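6-phosphogluconate dehydrogenase NAD-binding (Dyadobacter fermentans, PDB 4GBJ) probably acts as an NAD(P)-dependent oxidoreductase of the 6-phosphogluconate and 3-hydroxyisobutyrate dehydrogenase type, with a nucleotide-binding Rossmann domain followed by a helical domain. Local coordinates at residues B[109-112]-B[117-120]; B[200-205]-B[227-232]; B[243-248]-B[260-265]. One frame throughout, in Å; residues are numbered along the deposited sequence.

Overall arrangement
Contact 1 belongs to the Rossmann-type nucleotide-binding domain, whereas contacts 2 and 3 lie in the helical domain that follows it. Contacts 1 and 2 stand on opposite sides of the chain's centre, their own centres about 45 Å apart, and both are partly buried. Contact 1 joins a helix to its neighbouring strand through aromatic rings, with a carboxylate and a water alongside; contact 2 joins the start of one helix to the end of another through an arginine. Contact 3, between helices 238-254 and 260-274, is buried and held by apolar side chains, with no hydrogen bond across it. Contacts 2 and 3 share no helix, yet both reach the second subunit.

Contact 1 of 3, residues B[109-112]-B[117-120]; sequences QVHE and HYVG
His111 carries its ring anti to the carbonyl carbon, while Tyr118 places CG anti to the backbone N (chi1 -180°), and these two torsions bring the imidazole and the phenol together between helix 101-113 and strand 117-124. The pair is T-shaped: the edge of Tyr118 is directed at the face of His111, with centroids 5.4 Å apart and planes at 78°. Tyr118 CD1 approaches His111 CE1 to 3.9 Å. Nearer the backbone, Tyr118 CB makes a CH-pi contact, lying over the face of the His111 ring, 4.1 Å from its centroid. One imidazole face thus receives both the root and the edge of the tyrosine. A flat ring with nitrogens suits this place, because His111 ND1 bonds Leu107 O within its helix and NE2 bonds His93 ND1, fixing the rotation of the ring. Tyr118 likewise satisfies its buried hydroxyl with Ser95 and Ser104.

Beside the rings the contact turns polar. Glu112, bent at chi2, brings OE1 3.4 Å from His117 ND1 in a weak hydrogen bond, the carboxylate and ring planes turned 57° apart. A water continues the link: it donates to Glu112 OE1 at 2.8 Å and accepts from Tyr118 N at 2.9 Å, so the carboxylate also reaches the strand backbone.

Together the segments join the helix of a beta-alpha-beta unit to its second strand. Phe79 and helix 81-87 add cover to His111, and strand 117-124 pairs with strand 92-95, the first strand of the unit.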
loop_
_atom_site.group_PDB
_atom_site.type_symbol
_atom_site.label_atom_id
_atom_site.label_comp_id
_atom_site.label_asym_id
_atom_site.label_seq_id
_atom_site.Cartn_x
_atom_site.Cartn_y
_atom_site.Cartn_z
ATOM N N GLN B 109 0.127 23.531 -25.182
ATOM C CA GLN B 109 0.830 24.605 -25.901
ATOM C C GLN B 109 0.074 24.893 -27.234
ATOM O O GLN B 109 -0.248 26.034 -27.523
ATOM C CB GLN B 109 2.325 24.225 -26.109
ATOM C CG GLN B 109 3.285 25.379 -25.770
ATOM C CD GLN B 109 3.167 26.556 -26.738
ATOM O OE1 GLN B 109 3.628 26.486 -27.896
ATOM N NE2 GLN B 109 2.604 27.689 -26.291
ATOM N N VAL B 110 -0.317 23.846 -27.968
ATOM C CA VAL B 110 -1.010 23.983 -29.250
ATOM C C VAL B 110 -2.384 24.637 -29.045
ATOM O O VAL B 110 -2.779 25.482 -29.844
ATOM C CB VAL B 110 -1.125 22.632 -30.011
ATOM C CG1 VAL B 110 -1.938 22.780 -31.311
ATOM C CG2 VAL B 110 0.261 22.059 -30.307
ATOM N N HIS B 111 -3.078 24.313 -27.950
ATOM C CA HIS B 111 -4.376 24.923 -27.651
ATOM C C HIS B 111 -4.234 26.431 -27.472
ATOM O O HIS B 111 -5.048 27.169 -27.985
ATOM C CB HIS B 111 -5.019 24.280 -26.403
ATOM C CG HIS B 111 -5.628 22.927 -26.636
ATOM N ND1 HIS B 111 -4.872 21.854 -27.096
ATOM C CD2 HIS B 111 -6.899 22.497 -26.419
ATOM C CE1 HIS B 111 -5.706 20.823 -27.165
ATOM N NE2 HIS B 111 -6.920 21.148 -26.722
ATOM N N GLU B 112 -3.216 26.881 -26.743
ATOM C CA GLU B 112 -2.960 28.325 -26.538
ATOM C C GLU B 112 -2.643 29.093 -27.817
ATOM O O GLU B 112 -2.804 30.311 -27.820
ATOM C CB GLU B 112 -1.806 28.551 -25.545
ATOM C CG GLU B 112 -2.125 28.102 -24.122
ATOM C CD GLU B 112 -3.370 28.666 -23.442
ATOM O OE1 GLU B 112 -3.857 28.021 -22.480
ATOM O OE2 GLU B 112 -3.850 29.754 -23.849
ATOM N N HIS B 117 -7.991 26.413 -24.186
ATOM C CA HIS B 117 -7.327 25.972 -22.964
ATOM C C HIS B 117 -7.421 24.468 -22.809
ATOM O O HIS B 117 -8.505 23.893 -22.873
ATOM C CB HIS B 117 -7.935 26.646 -21.721
ATOM C CG HIS B 117 -8.060 28.134 -21.817
ATOM N ND1 HIS B 117 -6.973 28.943 -21.637
ATOM C CD2 HIS B 117 -9.158 28.908 -22.000
ATOM C CE1 HIS B 117 -7.418 30.186 -21.737
ATOM N NE2 HIS B 117 -8.718 30.211 -22.020
ATOM N N TYR B 118 -6.284 23.848 -22.535
ATOM C CA TYR B 118 -6.198 22.439 -22.254
ATOM C C TYR B 118 -6.198 22.222 -20.760
ATOM O O TYR B 118 -5.388 22.815 -20.066
ATOM C CB TYR B 118 -4.930 21.872 -22.863
ATOM C CG TYR B 118 -4.756 20.393 -22.625
ATOM C CD1 TYR B 118 -5.131 19.468 -23.590
ATOM C CD2 TYR B 118 -4.106 19.921 -21.488
ATOM C CE1 TYR B 118 -4.828 18.125 -23.455
ATOM C CE2 TYR B 118 -3.900 18.558 -21.291
ATOM C CZ TYR B 118 -4.256 17.665 -22.283
ATOM O OH TYR B 118 -4.060 16.320 -22.127
ATOM N N VAL B 119 -7.112 21.409 -20.268
ATOM C CA VAL B 119 -7.148 21.036 -18.838
ATOM C C VAL B 119 -6.822 19.558 -18.698
ATOM O O VAL B 119 -7.556 18.736 -19.234
ATOM C CB VAL B 119 -8.504 21.364 -18.213
ATOM C CG1 VAL B 119 -8.620 20.774 -16.806
ATOM C CG2 VAL B 119 -8.696 22.876 -18.165
ATOM N N GLY B 120 -5.715 19.244 -18.024
ATOM C CA GLY B 120 -5.345 17.872 -17.713
ATOM C C GLY B 120 -6.260 17.369 -16.635
ATOM O O GLY B 120 -6.409 18.044 -15.613
HETATM O O HOH W 1 -3.786 25.219 -22.936
#

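Contact 2 of 3, residues B[200-205]-B[227-232]; sequences ISRQSI and ASNTYE
Arg202 meets Ala227 and Asn229 where two helices of the all-helical second domain come together: the first turn of helix 202-211, with Ser201 at its N-cap, faces the C-terminal end of helix 217-228. From the root outward, Arg202 CB and CD each lie 3.5 Å from Ala227 O, with CG between them a little farther from it. NE then gives Ala227 O a weak hydrogen bond of 3.3 Å at 132°, the acceptor lying near the guanidinium plane, at its edge. The bend at chi3 (74°) turns the chain so that CZ sits 3.6 Å from Asn229 ND2, which lies over the centre of one guanidinium face. Guanidinium and amide are stacked, their planes only 24° apart. At the tip, NH2 lies close to Asn229 OD1 without a hydrogen-bonding angle, its bond going to Val226 O, while NH1 forms a salt bridge with Glu196 and a hydrogen bond with Thr193.

Arginine suits this place because its flat end with several N-H donors can serve helix-end carbonyls, stack on an amide and reach a carboxylate on helix 169-197. A leucine in its place would probably leave Glu196 without its charged mate and the carbonyls of Val226 and Ala227 without these donors.

Ala227, with a small side chain, lets the backbones approach to 4.9 Å between its CA and Arg202 CA; its CB touches Gln203 OE1, while Gln203 NE2 bonds Glu207. Asn229 follows the helix with positive phi, a conformation asparagine accepts readily. Its amide is steadied by Tyr231 OH, which donates to Asn229 OD1 at 2.8 Å, in the carbonyl plane and on a lone pair.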
loop_
_atom_site.group_PDB
_atom_site.type_symbol
_atom_site.label_atom_id
_atom_site.label_comp_id
_atom_site.label_asym_id
_atom_site.label_seq_id
_atom_site.Cartn_x
_atom_site.Cartn_y
_atom_site.Cartn_z
ATOM N N ILE B 200 1.709 -21.310 4.797
ATOM C CA ILE B 200 0.587 -20.476 5.238
ATOM C C ILE B 200 -0.268 -20.159 4.016
ATOM O O ILE B 200 0.277 -19.773 2.992
ATOM C CB ILE B 200 1.113 -19.177 5.912
ATOM C CG1 ILE B 200 1.847 -19.467 7.185
ATOM C CG2 ILE B 200 0.009 -18.180 6.149
ATOM C CD1 ILE B 200 2.897 -18.347 7.549
ATOM N N SER B 201 -1.572 -20.261 4.127
ATOM C CA SER B 201 -2.442 -19.970 2.986
ATOM C C SER B 201 -2.387 -18.476 2.634
ATOM O O SER B 201 -2.233 -17.626 3.516
ATOM C CB SER B 201 -3.878 -20.415 3.268
ATOM O OG SER B 201 -4.552 -19.403 3.980
ATOM N N ARG B 202 -2.459 -18.170 1.328
ATOM C CA ARG B 202 -2.352 -16.800 0.846
ATOM C C ARG B 202 -3.579 -15.996 1.324
ATOM O O ARG B 202 -3.500 -14.822 1.668
ATOM C CB ARG B 202 -2.232 -16.800 -0.690
ATOM C CG ARG B 202 -0.966 -17.475 -1.248
ATOM C CD ARG B 202 -1.086 -17.636 -2.745
ATOM N NE ARG B 202 -0.928 -16.374 -3.478
ATOM C CZ ARG B 202 0.243 -15.834 -3.836
ATOM N NH1 ARG B 202 1.380 -16.433 -3.525
ATOM N NH2 ARG B 202 0.278 -14.699 -4.535
ATOM N N GLN B 203 -4.716 -16.654 1.347
ATOM C CA GLN B 203 -5.973 -16.047 1.764
ATOM C C GLN B 203 -5.903 -15.626 3.239
ATOM O O GLN B 203 -6.405 -14.561 3.571
ATOM C CB GLN B 203 -7.144 -17.058 1.569
ATOM C CG GLN B 203 -8.547 -16.459 1.855
ATOM C CD GLN B 203 -8.949 -15.354 0.888
ATOM O OE1 GLN B 203 -8.439 -15.260 -0.234
ATOM N NE2 GLN B 203 -9.919 -14.527 1.270
ATOM N N SER B 204 -5.317 -16.452 4.119
ATOM C CA SER B 204 -5.265 -16.126 5.568
ATOM C C SER B 204 -4.358 -14.930 5.866
ATOM O O SER B 204 -4.728 -14.087 6.680
ATOM C CB SER B 204 -4.853 -17.343 6.401
ATOM O OG SER B 204 -3.499 -17.713 6.196
ATOM N N ILE B 205 -3.167 -14.864 5.248
ATOM C CA ILE B 205 -2.284 -13.693 5.422
ATOM C C ILE B 205 -2.987 -12.457 4.807
ATOM O O ILE B 205 -2.942 -11.379 5.385
ATOM C CB ILE B 205 -0.820 -13.872 4.889
ATOM C CG1 ILE B 205 -0.019 -12.566 5.082
ATOM C CG2 ILE B 205 -0.757 -14.285 3.394
ATOM C CD1 ILE B 205 1.487 -12.684 4.810
ATOM N N ALA B 227 -4.196 -13.048 -3.708
ATOM C CA ALA B 227 -4.376 -14.196 -2.830
ATOM C C ALA B 227 -4.811 -15.394 -3.640
ATOM O O ALA B 227 -4.235 -16.450 -3.517
ATOM C CB ALA B 227 -5.419 -13.880 -1.750
ATOM N N SER B 228 -5.806 -15.227 -4.492
ATOM C CA SER B 228 -6.303 -16.348 -5.301
ATOM C C SER B 228 -5.379 -16.604 -6.491
ATOM O O SER B 228 -5.400 -17.676 -7.072
ATOM C CB SER B 228 -7.717 -16.052 -5.764
ATOM O OG SER B 228 -7.742 -14.820 -6.458
ATOM N N ASN B 229 -4.566 -15.608 -6.868
ATOM C CA ASN B 229 -3.642 -15.683 -7.993
ATOM C C ASN B 229 -4.440 -15.976 -9.250
ATOM O O ASN B 229 -3.955 -16.664 -10.116
ATOM C CB ASN B 229 -2.537 -16.735 -7.749
ATOM C CG ASN B 229 -1.149 -16.230 -7.494
ATOM O OD1 ASN B 229 -0.787 -15.054 -7.702
ATOM N ND2 ASN B 229 -0.304 -17.177 -7.149
ATOM N N THR B 230 -5.696 -15.505 -9.303
ATOM C CA THR B 230 -6.558 -15.632 -10.472
ATOM C C THR B 230 -6.669 -14.196 -10.962
ATOM O O THR B 230 -7.014 -13.288 -10.173
ATOM C CB THR B 230 -7.884 -16.313 -10.193
ATOM O OG1 THR B 230 -8.693 -15.467 -9.357
ATOM C CG2 THR B 230 -7.699 -17.710 -9.602
ATOM N N TYR B 231 -6.263 -14.002 -12.216
ATOM C CA TYR B 231 -6.216 -12.721 -12.875
ATOM C C TYR B 231 -7.113 -12.744 -14.116
ATOM O O TYR B 231 -6.740 -12.259 -15.185
ATOM C CB TYR B 231 -4.753 -12.421 -13.193
ATOM C CG TYR B 231 -3.916 -12.437 -11.941
ATOM C CD1 TYR B 231 -3.979 -11.399 -11.030
ATOM C CD2 TYR B 231 -3.117 -13.535 -11.624
ATOM C CE1 TYR B 231 -3.207 -11.402 -9.873
ATOM C CE2 TYR B 231 -2.337 -13.543 -10.479
ATOM C CZ TYR B 231 -2.429 -12.503 -9.573
ATOM O OH TYR B 231 -1.685 -12.518 -8.428
ATOM N N GLU B 232 -8.299 -13.389 -13.940
ATOM C CA GLU B 232 -9.418 -13.487 -14.879
ATOM C C GLU B 232 -10.715 -13.290 -14.033
ATOM O O GLU B 232 -10.762 -13.806 -12.917
ATOM C CB GLU B 232 -9.399 -14.848 -15.605
ATOM C CG GLU B 232 -8.056 -15.137 -16.272
ATOM C CD GLU B 232 -7.877 -16.540 -16.806
ATOM O OE1 GLU B 232 -7.332 -17.389 -16.064
ATOM O OE2 GLU B 232 -8.209 -16.769 -17.991
#

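Contact 3 of 3, residues B[243-248]-B[260-265]; sequences KDINLT and PFADII
Ile245 of helix 238-254 packs against Ala262 and Ile265 of helix 260-274, and the apolar contacts among these three buried residues carry the interface. It joins two successive helices of the helical second domain, beside helix 169-197 and at the interface with the second subunit. CG1 of Ile245 stands anti to the backbone N (chi1 -160°), which sends the longer branch across to the other helix; the turn at chi2 (67°) then sets CD1 beside the methyl of Ala262, with Ile245 CD1 and Ala262 CB 3.7 Å apart. The second partner is Ile265, which meets the same branch with its short arm: Ile265 CG2 lies 3.7 Å from Ile245 CG1 and 3.8 Å from Ile245 CD1. The two isoleucines cross at about a right angle, and the CG1 branch of Ile265 leads away from the interface. Ala262 and Ile265 are three residues apart, so they lie on one side of their helix, and Ile245 touches both. Alanine suits the nearest approach of the backbones, 6.6 Å between Ile245 CA and Ala262 CA; the beta-branched isoleucines fill the space beside it.

Backbone also takes part, for Ile245 CG1 rests 3.7 Å from Ala262 O, a van der Waals contact with the helix carbonyl.

No polar pair crosses between the two segments; their hydrogen bonds lie within each helix or run to the second subunit.

Around these three residues, Ile265 also touches Glu186 of helix 169-197, and Phe261 stacks its ring on Phe261 of the second subunit, whose Glu190 accepts a hydrogen bond from the Phe261 backbone N. With no hydrogen bond or charge pair between the two segments, their association rests on shape and the burial of hydrocarbon.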
loop_
_atom_site.group_PDB
_atom_site.type_symbol
_atom_site.label_atom_id
_atom_site.label_comp_id
_atom_site.label_asym_id
_atom_site.label_seq_id
_atom_site.Cartn_x
_atom_site.Cartn_y
_atom_site.Cartn_z
ATOM N N LYS B 243 2.663 -0.273 -20.480
ATOM C CA LYS B 243 2.537 1.062 -21.085
ATOM C C LYS B 243 2.540 2.141 -19.979
ATOM O O LYS B 243 3.319 3.091 -20.049
ATOM C CB LYS B 243 1.236 1.166 -21.886
ATOM C CG LYS B 243 1.019 2.538 -22.589
ATOM C CD LYS B 243 -0.364 2.669 -23.269
ATOM C CE LYS B 243 -1.547 2.888 -22.327
ATOM N NZ LYS B 243 -1.453 4.175 -21.545
ATOM N N ASP B 244 1.771 1.900 -18.892
ATOM C CA ASP B 244 1.654 2.865 -17.805
ATOM C C ASP B 244 2.941 2.991 -16.980
ATOM O O ASP B 244 3.356 4.121 -16.707
ATOM C CB ASP B 244 0.452 2.569 -16.882
ATOM C CG ASP B 244 -0.895 3.136 -17.369
ATOM O OD1 ASP B 244 -0.911 3.866 -18.428
ATOM O OD2 ASP B 244 -1.924 2.917 -16.663
ATOM N N ILE B 245 3.581 1.894 -16.604
ATOM C CA ILE B 245 4.819 2.011 -15.838
ATOM C C ILE B 245 5.931 2.680 -16.683
ATOM O O ILE B 245 6.750 3.387 -16.127
ATOM C CB ILE B 245 5.271 0.670 -15.227
ATOM C CG1 ILE B 245 6.215 0.874 -14.083
ATOM C CG2 ILE B 245 5.886 -0.279 -16.249
ATOM C CD1 ILE B 245 5.572 1.548 -12.827
ATOM N N ASN B 246 5.973 2.446 -17.976
ATOM C CA ASN B 246 6.933 3.103 -18.862
ATOM C C ASN B 246 6.690 4.595 -18.957
ATOM O O ASN B 246 7.681 5.339 -19.024
ATOM C CB ASN B 246 6.948 2.500 -20.248
ATOM C CG ASN B 246 7.708 1.179 -20.312
ATOM O OD1 ASN B 246 8.585 0.883 -19.509
ATOM N ND2 ASN B 246 7.386 0.326 -21.257
ATOM N N LEU B 247 5.401 5.067 -18.889
ATOM C CA LEU B 247 5.113 6.517 -18.858
ATOM C C LEU B 247 5.711 7.103 -17.566
ATOM O O LEU B 247 6.292 8.168 -17.579
ATOM C CB LEU B 247 3.601 6.800 -18.897
ATOM C CG LEU B 247 2.803 6.474 -20.178
ATOM C CD1 LEU B 247 1.392 6.858 -20.008
ATOM C CD2 LEU B 247 3.365 7.196 -21.397
ATOM N N THR B 248 5.550 6.391 -16.442
ATOM C CA THR B 248 6.091 6.813 -15.153
ATOM C C THR B 248 7.619 6.895 -15.201
ATOM O O THR B 248 8.212 7.874 -14.723
ATOM C CB THR B 248 5.597 5.857 -14.088
ATOM O OG1 THR B 248 4.174 5.943 -14.071
ATOM C CG2 THR B 248 6.220 6.127 -12.709
ATOM N N PRO B 260 13.385 2.939 -8.308
ATOM C CA PRO B 260 13.776 1.528 -8.215
ATOM C C PRO B 260 12.644 0.544 -8.169
ATOM O O PRO B 260 12.740 -0.447 -8.886
ATOM C CB PRO B 260 14.627 1.494 -6.920
ATOM C CG PRO B 260 15.240 2.804 -6.884
ATOM C CD PRO B 260 14.167 3.747 -7.348
ATOM N N PHE B 261 11.534 0.836 -7.441
ATOM C CA PHE B 261 10.391 -0.026 -7.430
ATOM C C PHE B 261 9.772 -0.130 -8.824
ATOM O O PHE B 261 9.333 -1.211 -9.233
ATOM C CB PHE B 261 9.319 0.466 -6.411
ATOM C CG PHE B 261 9.505 0.104 -4.951
ATOM C CD1 PHE B 261 10.608 -0.629 -4.529
ATOM C CD2 PHE B 261 8.468 0.273 -4.054
ATOM C CE1 PHE B 261 10.724 -1.035 -3.188
ATOM C CE2 PHE B 261 8.573 -0.159 -2.741
ATOM C CZ PHE B 261 9.698 -0.802 -2.314
ATOM N N ALA B 262 9.681 0.988 -9.529
ATOM C CA ALA B 262 9.079 0.950 -10.880
ATOM C C ALA B 262 9.893 0.055 -11.868
ATOM O O ALA B 262 9.306 -0.581 -12.742
ATOM C CB ALA B 262 8.904 2.358 -11.430
ATOM N N ASP B 263 11.229 -0.043 -11.697
ATOM C CA ASP B 263 12.085 -0.916 -12.523
ATOM C C ASP B 263 11.666 -2.383 -12.374
ATOM O O ASP B 263 11.515 -3.088 -13.368
ATOM C CB ASP B 263 13.550 -0.783 -12.127
ATOM C CG ASP B 263 14.148 0.617 -12.230
ATOM O OD1 ASP B 263 13.553 1.479 -12.918
ATOM O OD2 ASP B 263 15.220 0.832 -11.681
ATOM N N ILE B 264 11.402 -2.793 -11.119
ATOM C CA ILE B 264 10.938 -4.133 -10.755
ATOM C C ILE B 264 9.582 -4.383 -11.394
ATOM O O ILE B 264 9.446 -5.388 -12.032
ATOM C CB ILE B 264 10.875 -4.334 -9.241
ATOM C CG1 ILE B 264 12.267 -4.166 -8.556
ATOM C CG2 ILE B 264 10.245 -5.685 -8.856
ATOM C CD1 ILE B 264 13.178 -5.006 -8.817
ATOM N N ILE B 265 8.636 -3.434 -11.312
ATOM C CA ILE B 265 7.302 -3.557 -11.901
ATOM C C ILE B 265 7.407 -3.724 -13.398
ATOM O O ILE B 265 6.789 -4.632 -13.969
ATOM C CB ILE B 265 6.452 -2.326 -11.518
ATOM C CG1 ILE B 265 6.115 -2.310 -9.996
ATOM C CG2 ILE B 265 5.224 -2.185 -12.339
ATOM C CD1 ILE B 265 5.360 -3.436 -9.493
#